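Local coordinates for ammonium transporter (Kuenenia stuttgartiensis, PDB 6EU6), which probably binds ammonium as the membrane sensor of a histidine kinase, passing the signal across the membrane, at residues I6-L11 and L229-N234; A182-P187 and K386-T391; L208-T213 and S268-I273. All coordinates share one frame; numbering follows the deposited sequence.

Interaction 1 (I6-L11 and L229-N234); sequences ININHL and LRVSVN
Asn9, on the first transmembrane helix of the Amt fold, meets Arg230 and Val231 in the loop between helices 206-226 and 234-261, close to where the three subunits come together. The backbones pass closely here, with Asn9 CA 4.6 Å from Arg230 CA.

One hydrogen bond spans the contact. Val231 N donates to Asn9 OD1 at 3.0 Å, and with an N-H...O angle of 160° the bond is fairly straight; the donor sits above the carbonyl plane, 42° out of it. The same OD1 also accepts from Gln5 NE2, one turn earlier on the helix, so two donors hold the amide. Asn9 CG, placed beside the backbone N (chi1 -75°), lies alongside Arg230, 3.6 Å from Arg230 CA. An alanine here would probably leave Val231 N and Gln5 NE2 without their shared acceptor and open a gap beside Arg230 CA and CB. Arg230 itself is modelled in two conformers, which makes any closer reading of its guanidinium against the amide doubtful.

The apolar part belongs to Ile8 and Val231, both pointing at the opposite segment and crossing at about a right angle. Around them stand the other subunits: Ile8 packs on Ile8 of the second and of the third subunit, and Val231 on Leu11 of the third. Val231 CG2 lies 3.5 Å from Ile8 O, and the methyl pair Ile8 CG2 and Val231 CG2 is tighter than usual van der Waals contact, at 3.3 Å.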
# COMPACT_ATOMS: atom_id res chain seq x y z
N ILE A 6 -21.59 6.71 -14.86
CA ILE A 6 -21.54 7.41 -13.58
C ILE A 6 -21.00 6.48 -12.48
O ILE A 6 -20.19 6.91 -11.66
CB ILE A 6 -22.91 7.94 -13.16
CG1 ILE A 6 -23.28 9.18 -14.01
CG2 ILE A 6 -22.90 8.34 -11.69
CD1 ILE A 6 -24.73 9.66 -13.82
N ASN A 7 -21.44 5.22 -12.49
CA ASN A 7 -20.95 4.21 -11.55
C ASN A 7 -19.44 3.94 -11.67
O ASN A 7 -18.76 3.84 -10.68
CB ASN A 7 -21.65 2.86 -11.71
CG ASN A 7 -23.02 2.88 -11.11
OD1 ASN A 7 -23.34 3.81 -10.39
ND2 ASN A 7 -23.84 1.85 -11.41
N ILE A 8 -18.95 3.85 -12.89
CA ILE A 8 -17.52 3.64 -13.16
C ILE A 8 -16.73 4.87 -12.64
O ILE A 8 -15.61 4.74 -12.18
CB ILE A 8 -17.39 3.53 -14.68
CG1 ILE A 8 -17.91 2.17 -15.11
CG2 ILE A 8 -16.00 3.73 -15.17
CD1 ILE A 8 -18.10 2.08 -16.62
N ASN A 9 -17.33 6.06 -12.77
CA ASN A 9 -16.68 7.30 -12.43
C ASN A 9 -16.55 7.41 -10.92
O ASN A 9 -15.49 7.80 -10.40
CB ASN A 9 -17.44 8.49 -12.97
CG ASN A 9 -17.28 8.68 -14.44
OD1 ASN A 9 -16.49 8.06 -15.14
ND2 ASN A 9 -18.09 9.53 -14.95
N HIS A 10 -17.59 7.00 -10.20
CA HIS A 10 -17.50 6.82 -8.75
C HIS A 10 -16.43 5.86 -8.32
O HIS A 10 -15.65 6.15 -7.45
CB HIS A 10 -18.82 6.33 -8.14
CG HIS A 10 -19.84 7.39 -7.96
ND1 HIS A 10 -19.84 8.24 -6.89
CD2 HIS A 10 -20.96 7.69 -8.65
CE1 HIS A 10 -20.86 9.06 -6.96
NE2 HIS A 10 -21.54 8.76 -8.03
N LEU A 11 -16.39 4.70 -8.95
CA LEU A 11 -15.44 3.71 -8.61
C LEU A 11 -14.02 4.27 -8.72
O LEU A 11 -13.19 4.06 -7.79
CB LEU A 11 -15.61 2.49 -9.50
CG LEU A 11 -14.61 1.34 -9.34
CD1 LEU A 11 -14.53 0.88 -7.90
CD2 LEU A 11 -15.02 0.19 -10.27
N LEU A 229 -11.70 13.03 -12.70
CA LEU A 229 -13.05 12.92 -12.18
C LEU A 229 -13.95 12.00 -13.03
O LEU A 229 -15.12 12.02 -12.88
CB LEU A 229 -13.67 14.29 -11.96
CG LEU A 229 -12.93 15.13 -10.95
CD1 LEU A 229 -13.55 16.51 -10.84
CD2 LEU A 229 -12.85 14.46 -9.59
N ARG A 230 -13.36 11.18 -13.89
CA ARG A 230 -14.11 10.29 -14.76
C ARG A 230 -13.12 9.31 -15.35
O ARG A 230 -11.92 9.57 -15.34
CB ARG A 230 -14.84 11.03 -15.89
CG ARG A 230 -13.95 11.40 -17.06
CD ARG A 230 -14.76 12.02 -18.19
NE ARG A 230 -16.14 11.65 -17.98
CZ ARG A 230 -16.70 10.52 -18.41
NH1 ARG A 230 -15.99 9.65 -19.17
NH2 ARG A 230 -17.96 10.29 -18.10
N VAL A 231 -13.61 8.19 -15.86
CA VAL A 231 -12.73 7.24 -16.48
C VAL A 231 -12.82 7.43 -17.95
O VAL A 231 -13.89 7.39 -18.49
CB VAL A 231 -13.19 5.80 -16.18
CG1 VAL A 231 -12.20 4.82 -16.75
CG2 VAL A 231 -13.38 5.60 -14.67
N SER A 232 -11.68 7.63 -18.58
CA SER A 232 -11.55 7.64 -20.06
C SER A 232 -10.20 7.04 -20.37
O SER A 232 -9.39 6.80 -19.49
CB SER A 232 -11.60 9.05 -20.67
OG SER A 232 -10.81 10.01 -19.98
N VAL A 233 -9.95 6.86 -21.63
CA VAL A 233 -8.62 6.55 -22.17
C VAL A 233 -7.50 7.48 -21.64
O VAL A 233 -6.32 7.11 -21.48
CB VAL A 233 -8.74 6.56 -23.72
CG1 VAL A 233 -9.94 5.70 -24.15
CG2 VAL A 233 -8.99 7.94 -24.27
N ASN A 234 -7.89 8.67 -21.24
CA ASN A 234 -6.94 9.63 -20.71
C ASN A 234 -6.27 9.22 -19.39
O ASN A 234 -5.28 9.86 -18.97
CB ASN A 234 -7.64 10.97 -20.51
CG ASN A 234 -8.01 11.57 -21.81
OD1 ASN A 234 -7.23 11.48 -22.76
ND2 ASN A 234 -9.22 12.11 -21.91

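Interaction 2 (A182-P187 and K386-T391); sequences AIMVGP and KRLRVT. With LMT (dodecyl-beta-D-maltoside), chain E; ZDM (nonyl 4-O-alpha-D-glucopyranosyl-beta-D-glucopyranoside), chain D.
Val185 and Leu388 bring the backbones together, their CA atoms 5.6 Å apart, where helix 167-185 ends and the chain turns out through Gly186 at a positive phi of 93° beside the loop that follows helix 353-385.

Arg389 carries the polar contact. Its chain bends at chi3 (66°), which turns NE out of the extended line, and the guanidinium comes edge-on to the helix end. Arg389 NH1 reaches Val185 O at 2.8 Å and is also bonded to Pro187 O at 2.8 Å. Arg389 NH2 joins it on Pro187 O at 2.9 Å, so two nitrogens grip one oxygen lying in the guanidinium plane. A salt bridge from NH2 to Glu395 fixes the group further. At Gly186, a side chain would run into NH1 and into the preceding carbonyl oxygen.

Leu388 supplies the apolar part: its CD1 lies 3.7 Å from Met184 CB, while Leu388 CB sits 4.1 Å from Val185 CG2.

Two detergents flank the contact. The dodecyl maltoside LMT donates from O6B to Arg389 O at 2.6 Å, and Pro187 and Ile183 belong to the pocket of the nonyl maltoside ZDM. What results is an arginine side chain binding the last carbonyl of a helix and one just past its C-terminal end, and it ties the segment after the last transmembrane helix of this Amt protein to helix 167-185, probably on the cytoplasmic side.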
# COMPACT_ATOMS: atom_id res chain seq x y z
N ALA A 182 7.95 27.57 9.55
CA ALA A 182 9.33 27.31 9.80
C ALA A 182 10.07 28.60 10.25
O ALA A 182 11.02 28.57 11.05
CB ALA A 182 10.01 26.75 8.57
N ILE A 183 9.67 29.70 9.67
CA ILE A 183 10.26 31.01 9.99
C ILE A 183 9.93 31.41 11.42
O ILE A 183 10.79 31.76 12.18
CB ILE A 183 9.79 32.12 9.03
CG1 ILE A 183 10.55 31.98 7.73
CG2 ILE A 183 10.17 33.52 9.55
CD1 ILE A 183 9.99 32.83 6.60
N MET A 184 8.67 31.36 11.77
CA MET A 184 8.24 31.76 13.08
C MET A 184 8.72 30.81 14.15
O MET A 184 8.97 31.24 15.27
CB MET A 184 6.71 31.89 13.05
CG MET A 184 6.24 33.02 12.14
SD MET A 184 6.95 34.61 12.75
CE MET A 184 6.24 34.57 14.37
N VAL A 185 8.87 29.51 13.87
CA VAL A 185 9.43 28.58 14.88
C VAL A 185 10.97 28.81 15.07
O VAL A 185 11.53 28.69 16.17
CB VAL A 185 9.13 27.13 14.46
CG1 VAL A 185 9.94 26.15 15.27
CG2 VAL A 185 7.65 26.84 14.55
N GLY A 186 11.64 29.06 13.97
CA GLY A 186 13.05 29.28 13.95
C GLY A 186 13.78 27.99 13.68
O GLY A 186 13.20 26.91 13.74
N PRO A 187 15.08 28.09 13.44
CA PRO A 187 15.85 26.86 13.13
C PRO A 187 16.07 25.94 14.28
O PRO A 187 15.94 26.28 15.46
CB PRO A 187 17.22 27.40 12.64
CG PRO A 187 17.07 28.91 12.60
CD PRO A 187 15.93 29.28 13.50
N LYS A 386 1.05 31.27 23.03
CA LYS A 386 1.69 29.98 23.28
C LYS A 386 2.97 29.97 22.49
O LYS A 386 2.93 30.21 21.27
CB LYS A 386 0.81 28.81 22.87
CG LYS A 386 1.32 27.44 23.33
CD LYS A 386 0.78 27.05 24.70
CE LYS A 386 1.85 26.57 25.67
NZ LYS A 386 2.82 27.64 26.10
N ARG A 387 4.09 29.75 23.18
CA ARG A 387 5.40 29.65 22.53
C ARG A 387 5.37 28.50 21.46
O ARG A 387 4.73 27.47 21.63
CB ARG A 387 6.55 29.49 23.53
CG ARG A 387 7.18 30.82 24.01
CD ARG A 387 7.60 31.84 22.92
NE ARG A 387 8.74 31.40 22.09
CZ ARG A 387 8.70 31.06 20.78
NH1 ARG A 387 7.61 31.10 20.09
NH2 ARG A 387 9.79 30.70 20.16
N LEU A 388 6.03 28.77 20.35
CA LEU A 388 5.94 27.93 19.17
C LEU A 388 6.92 26.80 19.29
O LEU A 388 6.69 25.75 18.65
CB LEU A 388 6.19 28.75 17.87
CG LEU A 388 5.26 29.91 17.61
CD1 LEU A 388 5.61 30.60 16.31
CD2 LEU A 388 3.78 29.51 17.70
N ARG A 389 8.06 27.05 19.96
CA ARG A 389 9.06 26.01 20.12
C ARG A 389 9.02 25.31 21.45
O ARG A 389 8.54 25.85 22.44
CB ARG A 389 10.47 26.48 20.04
CG ARG A 389 10.81 27.45 19.04
CD ARG A 389 12.22 27.92 19.31
NE ARG A 389 13.27 26.91 19.14
CZ ARG A 389 14.06 26.75 18.08
NH1 ARG A 389 13.90 27.45 16.95
NH2 ARG A 389 15.01 25.86 18.13
N VAL A 390 9.61 24.13 21.48
CA VAL A 390 9.89 23.46 22.74
C VAL A 390 11.17 24.07 23.35
O VAL A 390 11.92 24.81 22.68
CB VAL A 390 10.03 21.92 22.59
CG1 VAL A 390 8.82 21.34 21.92
CG2 VAL A 390 11.33 21.51 21.84
N THR A 391 11.45 23.75 24.61
CA THR A 391 12.66 24.29 25.27
C THR A 391 13.89 23.65 24.66
O THR A 391 13.83 22.54 24.10
CB THR A 391 12.65 24.07 26.80
OG1 THR A 391 12.75 22.65 27.08
CG2 THR A 391 11.35 24.61 27.40
C1B LMT E . 5.93 22.43 24.29
C2B LMT E . 7.06 22.02 25.29
C3B LMT E . 7.00 22.90 26.53
C4B LMT E . 7.17 24.30 26.03
C5B LMT E . 6.03 24.71 25.13
C6B LMT E . 6.21 26.20 24.77
O1B LMT E . 4.66 22.21 24.88
O2B LMT E . 6.91 20.67 25.75
O3B LMT E . 8.04 22.67 27.50
O4' LMT E . 7.25 25.20 27.14
O5B LMT E . 5.99 23.82 23.98
O6B LMT E . 7.61 26.65 24.73
C1' LMT E . 1.21 20.00 24.57
C2' LMT E . 2.52 19.37 24.33
C3' LMT E . 3.63 20.16 24.86
C4' LMT E . 3.67 21.46 24.19
C5' LMT E . 2.26 22.11 24.27
C6' LMT E . 2.23 23.38 23.45
O1' LMT E . 0.18 19.17 24.07
O2' LMT E . 2.60 18.16 25.04
O3' LMT E . 4.88 19.56 24.63
O5' LMT E . 1.22 21.23 23.87
O6' LMT E . 2.77 23.27 22.12
C1 LMT E . -1.14 19.73 24.29
C2 LMT E . -2.22 18.70 23.92
C3 LMT E . -3.63 19.27 23.90
C4 LMT E . -4.70 18.21 23.53
C5 LMT E . -5.37 18.45 22.17
C6 LMT E . -6.88 18.26 22.08
C7 LMT E . -7.30 18.10 20.60
C8 LMT E . -8.38 19.06 20.12
C9 LMT E . -8.78 18.89 18.63
C10 LMT E . -10.13 19.59 18.24
C11 LMT E . -10.24 20.32 16.86
C12 LMT E . -11.16 19.73 15.78
C1 ZDM D . 17.04 35.42 8.19
O1 ZDM D . 20.33 32.79 12.24
C2 ZDM D . 18.41 35.11 8.83
O2 ZDM D . 23.76 31.86 11.14
C3 ZDM D . 18.51 34.06 9.98
O3 ZDM D . 21.44 35.99 10.55
C4 ZDM D . 17.18 33.36 10.26
O4 ZDM D . 23.53 34.25 9.95
C5 ZDM D . 21.59 34.85 11.41
O5 ZDM D . 16.15 34.33 10.20
C6 ZDM D . 15.78 34.93 8.96
O6 ZDM D . 20.54 30.44 13.70
C7 ZDM D . 22.41 33.77 10.70
O7 ZDM D . 19.04 34.64 11.20
C8 ZDM D . 22.80 32.74 11.73
C9 ZDM D . 21.52 31.99 12.16
C10 ZDM D . 20.29 34.11 11.64
C11 ZDM D . 21.64 31.36 13.55
O16 ZDM D . 14.73 34.08 8.44
C18 ZDM D . 14.31 34.00 7.07
C19 ZDM D . 13.82 35.31 6.50
C22 ZDM D . 12.60 35.14 5.60
C25 ZDM D . 12.89 35.44 4.14
C28 ZDM D . 11.75 35.05 3.20
C31 ZDM D . 10.74 36.17 2.98
C34 ZDM D . 10.02 36.05 1.66
O49 ZDM D . 17.14 35.10 6.79
O55 ZDM D . 18.86 36.37 9.28
C57 ZDM D . 17.11 32.75 11.67
O61 ZDM D . 18.08 31.71 11.77

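Interaction 3 (L208-T213 and S268-I273); sequences LATLGT and SLFTAI
Phe270 reaches from helix 266-280 to Ala209, Thr210 and Thr213 on helix 206-226. The short helical segments run nearly parallel, 11° between their directions and 10.9 Å apart at closest approach, and the Phe270 ring reaches across between them.

The ring's contacts differ around its outline. Ala209 CB lies 3.7 Å from Phe270 CE2, and Ala209 O is over one face. Thr210 OG1 stands near the ring plane at the edge, 3.4 Å from Phe270 CZ. Thr213 OG1 approaches obliquely, 3.4 Å from Phe270 CD1. Phe270 CG is anti to its own carbonyl carbon (chi1 -60°), from where the ring extends to the neighbouring helix. A smaller methyl pair, Thr213 CG2 and Ile273 CG2 at 4.1 Å, continues the contact one turn on.

The two threonine hydroxyls near the ring are bonded within their own helix. Thr213 OG1 donates to Ala209 O at 3.0 Å, and that oxygen also accepts from Thr213 N, the two donors arriving from opposite faces of the carbonyl plane. Thr210 OG1 is likewise bonded to Val206 O. Both hydroxyls are thus satisfied, although buried.

Tyr30 of helix 2-34 packs on Phe270 and Thr213, and Leu48 of the third subunit packs on Phe270. This is parallel helix-helix packing within the all-helical Amt bundle, beside the subunit interface of the trimer.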
# COMPACT_ATOMS: atom_id res chain seq x y z
N LEU A 208 13.67 4.19 5.29
CA LEU A 208 12.31 4.55 5.56
C LEU A 208 11.86 5.75 4.66
O LEU A 208 10.74 5.76 4.14
CB LEU A 208 12.17 4.89 7.05
CG LEU A 208 10.76 5.06 7.56
CD1 LEU A 208 9.93 3.79 7.41
CD2 LEU A 208 10.85 5.44 9.02
N ALA A 209 12.73 6.74 4.48
CA ALA A 209 12.46 7.80 3.52
C ALA A 209 12.26 7.26 2.08
O ALA A 209 11.52 7.81 1.33
CB ALA A 209 13.56 8.82 3.51
N THR A 210 12.97 6.22 1.71
CA THR A 210 12.86 5.60 0.39
C THR A 210 11.49 4.97 0.29
O THR A 210 10.76 5.16 -0.72
CB THR A 210 13.96 4.53 0.19
OG1 THR A 210 15.24 5.14 0.35
CG2 THR A 210 13.94 3.99 -1.21
N LEU A 211 11.08 4.25 1.34
CA LEU A 211 9.75 3.65 1.31
C LEU A 211 8.69 4.79 1.23
O LEU A 211 7.69 4.66 0.49
CB LEU A 211 9.51 2.72 2.50
CG LEU A 211 10.43 1.49 2.61
CD1 LEU A 211 10.07 0.59 3.81
CD2 LEU A 211 10.48 0.66 1.36
N GLY A 212 8.94 5.90 1.93
CA GLY A 212 8.08 7.06 1.88
C GLY A 212 7.94 7.61 0.46
O GLY A 212 6.83 7.84 -0.01
N THR A 213 9.06 7.71 -0.24
CA THR A 213 9.03 8.23 -1.61
C THR A 213 8.19 7.32 -2.48
O THR A 213 7.36 7.78 -3.23
CB THR A 213 10.50 8.33 -2.13
OG1 THR A 213 11.23 9.22 -1.27
CG2 THR A 213 10.55 8.80 -3.50
N SER A 268 18.76 15.02 -1.46
CA SER A 268 18.50 15.85 -2.63
C SER A 268 17.89 15.04 -3.73
O SER A 268 17.14 15.58 -4.52
CB SER A 268 19.79 16.54 -3.12
OG SER A 268 20.10 17.50 -2.16
N LEU A 269 18.24 13.75 -3.84
CA LEU A 269 17.61 12.91 -4.85
C LEU A 269 16.10 12.78 -4.55
O LEU A 269 15.26 12.87 -5.45
CB LEU A 269 18.25 11.54 -4.87
CG LEU A 269 17.55 10.50 -5.73
CD1 LEU A 269 17.70 10.85 -7.18
CD2 LEU A 269 18.13 9.13 -5.45
N PHE A 270 15.75 12.56 -3.28
CA PHE A 270 14.32 12.48 -2.92
C PHE A 270 13.63 13.77 -3.18
O PHE A 270 12.53 13.81 -3.77
CB PHE A 270 14.12 12.18 -1.40
CG PHE A 270 14.73 10.87 -0.91
CD1 PHE A 270 14.58 9.72 -1.58
CD2 PHE A 270 15.35 10.82 0.31
CE1 PHE A 270 15.13 8.52 -1.16
CE2 PHE A 270 15.90 9.63 0.76
CZ PHE A 270 15.76 8.47 0.03
N THR A 271 14.26 14.88 -2.77
CA THR A 271 13.68 16.21 -3.01
C THR A 271 13.30 16.36 -4.48
O THR A 271 12.26 16.86 -4.81
CB THR A 271 14.65 17.32 -2.55
OG1 THR A 271 14.84 17.19 -1.17
CG2 THR A 271 14.12 18.71 -2.85
N ALA A 272 14.21 15.99 -5.37
CA ALA A 272 13.98 16.21 -6.74
C ALA A 272 12.80 15.36 -7.29
O ALA A 272 12.01 15.84 -8.09
CB ALA A 272 15.26 15.95 -7.50
N ILE A 273 12.74 14.06 -6.88
CA ILE A 273 11.69 13.17 -7.28
C ILE A 273 10.35 13.74 -6.86
O ILE A 273 9.45 13.87 -7.67
CB ILE A 273 11.93 11.74 -6.72
CG1 ILE A 273 13.16 11.17 -7.45
CG2 ILE A 273 10.69 10.92 -6.97
CD1 ILE A 273 13.72 9.92 -6.83

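Interactions 1 and 2 lie on opposite sides of the chain's centre, 45 Å apart between centres, and thus mark two far ends of the helical bundle. Interaction 3 lies off the line between them, its centre 31 Å from that of interaction 1 and 26 Å from that of interaction 2. Helix 206-226 links the first and third: it carries residues 208-213, and the loop following it contains 229-234. Both of these contacts also touch the third subunit, whereas interaction 2 meets no other protein chain and instead faces bound detergent, including the ZDM pocket. None of the three touch; the nearest atoms of interactions 2 and 3 are about 14 Å apart.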